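Local coordinates for protein cryptochrome DASH, chloroplastic/mitochondrial (Arabidopsis thaliana, PDB 2J4D) that repairs cyclobutane pyrimidine dimers in single-stranded DNA as a flavin- and folate-binding photolyase, and may also serve as a photoreceptor, at residues A[447-451]-A[493-497]. Numbering follows the deposited sequence.
Sequences YFSIP and PLKHG
Side-chain packing of the last modelled residues against the start of a helix, at the surface of the helical FAD-binding region, illustrates how two segments with no hydrogen bond between them can be joined by packing and a shared outside acceptor. Residues 447-449 run extended; Ser449 is the N-cap of helix 450-457, its OG weakly hydrogen-bonded to Lys452 N, and Pro451 sits in the first turn, where a missing amide hydrogen costs nothing. Facing Tyr447, Ile450 and Pro451 is the irregular segment 493-497, extended at Leu494, helical in phi/psi at Lys495 and extended again at His496; the nearest CA atoms, of Ile450 and Leu494, are 8.0 Å apart. Tyr447 (chi1 t) reaches across, and His496 (chi1 m) sets its ring edge on one tyrosine face in a T-shaped stack: centroids 4.5 Å apart, planes at 76°, Tyr447 CE1 to His496 CD2 3.5 Å. Lys495 CB lies 4.0 Å from Tyr447 CE1, while the lysine amine leads away. Leu494 (m, t) forks over the helix start, CD2 at 4.3 Å from Ile450 CG1 and CD1 at 4.3 Å from Pro451 CD. Helix 391-404 ties both segments together: Asp404 OD1 accepts hydrogen bonds from Tyr447 OH and Lys495 N, and Phe400 touches Leu494.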
loop_
_atom_site.group_PDB
_atom_site.type_symbol
_atom_site.label_atom_id
_atom_site.label_comp_id
_atom_site.label_asym_id
_atom_site.label_seq_id
_atom_site.Cartn_x
_atom_site.Cartn_y
_atom_site.Cartn_z
ATOM N N TYR A 447 7.856 24.267 -3.315
ATOM C CA TYR A 447 9.182 24.026 -2.780
ATOM C C TYR A 447 9.064 23.975 -1.261
ATOM O O TYR A 447 8.481 24.873 -0.648
ATOM C CB TYR A 447 10.128 25.161 -3.171
ATOM C CG TYR A 447 11.489 25.041 -2.528
ATOM C CD1 TYR A 447 12.514 24.329 -3.148
ATOM C CD2 TYR A 447 11.735 25.588 -1.268
ATOM C CE1 TYR A 447 13.750 24.165 -2.532
ATOM C CE2 TYR A 447 12.965 25.428 -0.641
ATOM C CZ TYR A 447 13.968 24.717 -1.277
ATOM O OH TYR A 447 15.193 24.565 -0.663
ATOM N N PHE A 448 9.604 22.927 -0.652
ATOM C CA PHE A 448 9.564 22.815 0.798
ATOM C C PHE A 448 10.876 23.331 1.389
ATOM O O PHE A 448 11.953 22.807 1.099
ATOM C CB PHE A 448 9.337 21.366 1.229
ATOM C CG PHE A 448 7.948 20.863 0.953
ATOM C CD1 PHE A 448 7.502 20.685 -0.353
ATOM C CD2 PHE A 448 7.081 20.571 1.999
ATOM C CE1 PHE A 448 6.210 20.223 -0.610
ATOM C CE2 PHE A 448 5.788 20.110 1.750
ATOM C CZ PHE A 448 5.354 19.936 0.444
ATOM N N SER A 449 10.777 24.373 2.204
ATOM C CA SER A 449 11.944 24.954 2.853
ATOM C C SER A 449 12.334 24.054 4.014
ATOM O O SER A 449 11.572 23.899 4.962
ATOM C CB SER A 449 11.608 26.351 3.380
ATOM O OG SER A 449 12.640 26.831 4.225
ATOM N N ILE A 450 13.517 23.457 3.940
ATOM C CA ILE A 450 13.970 22.569 5.004
ATOM C C ILE A 450 13.970 23.236 6.375
ATOM O O ILE A 450 13.505 22.650 7.353
ATOM C CB ILE A 450 15.375 21.989 4.689
ATOM C CG1 ILE A 450 15.236 20.739 3.817
ATOM C CG2 ILE A 450 16.103 21.620 5.977
ATOM C CD1 ILE A 450 14.428 20.939 2.551
ATOM N N PRO A 451 14.483 24.473 6.472
ATOM C CA PRO A 451 14.493 25.137 7.779
ATOM C C PRO A 451 13.094 25.353 8.342
ATOM O O PRO A 451 12.847 25.090 9.515
ATOM C CB PRO A 451 15.212 26.455 7.493
ATOM C CG PRO A 451 14.849 26.732 6.075
ATOM C CD PRO A 451 15.015 25.368 5.431
ATOM N N PRO A 493 23.975 22.946 -1.405
ATOM C CA PRO A 493 23.468 24.121 -0.702
ATOM C C PRO A 493 21.956 24.012 -0.856
ATOM O O PRO A 493 21.478 23.293 -1.738
ATOM C CB PRO A 493 24.066 25.278 -1.512
ATOM C CG PRO A 493 24.140 24.689 -2.910
ATOM C CD PRO A 493 24.740 23.345 -2.600
ATOM N N LEU A 494 21.192 24.669 0.001
ATOM C CA LEU A 494 19.754 24.598 -0.148
ATOM C C LEU A 494 19.456 25.625 -1.227
ATOM O O LEU A 494 20.060 26.702 -1.247
ATOM C CB LEU A 494 19.050 24.951 1.159
ATOM C CG LEU A 494 19.225 23.873 2.229
ATOM C CD1 LEU A 494 18.704 24.401 3.555
ATOM C CD2 LEU A 494 18.501 22.587 1.820
ATOM N N LYS A 495 18.569 25.263 -2.142
ATOM C CA LYS A 495 18.186 26.132 -3.230
ATOM C C LYS A 495 17.590 27.457 -2.765
ATOM O O LYS A 495 17.741 28.451 -3.459
ATOM C CB LYS A 495 17.206 25.400 -4.128
ATOM C CG LYS A 495 16.908 26.121 -5.405
ATOM C CD LYS A 495 15.682 25.539 -6.043
ATOM C CE LYS A 495 14.929 26.635 -6.744
ATOM N NZ LYS A 495 14.533 26.258 -8.115
ATOM N N HIS A 496 16.916 27.513 -1.619
ATOM C CA HIS A 496 16.352 28.793 -1.166
ATOM C C HIS A 496 16.729 29.380 0.205
ATOM O O HIS A 496 16.163 28.981 1.256
ATOM C CB HIS A 496 14.849 28.707 -1.325
ATOM C CG HIS A 496 14.421 28.590 -2.762
ATOM N ND1 HIS A 496 14.441 29.669 -3.620
ATOM C CD2 HIS A 496 14.011 27.532 -3.509
ATOM C CE1 HIS A 496 14.043 29.295 -4.823
ATOM N NE2 HIS A 496 13.772 28.002 -4.783
ATOM N N GLY A 497 17.643 30.374 0.105
ATOM C CA GLY A 497 18.257 31.139 1.210
ATOM C C GLY A 497 17.821 31.072 2.664
ATOM O O GLY A 497 17.519 30.035 3.307
#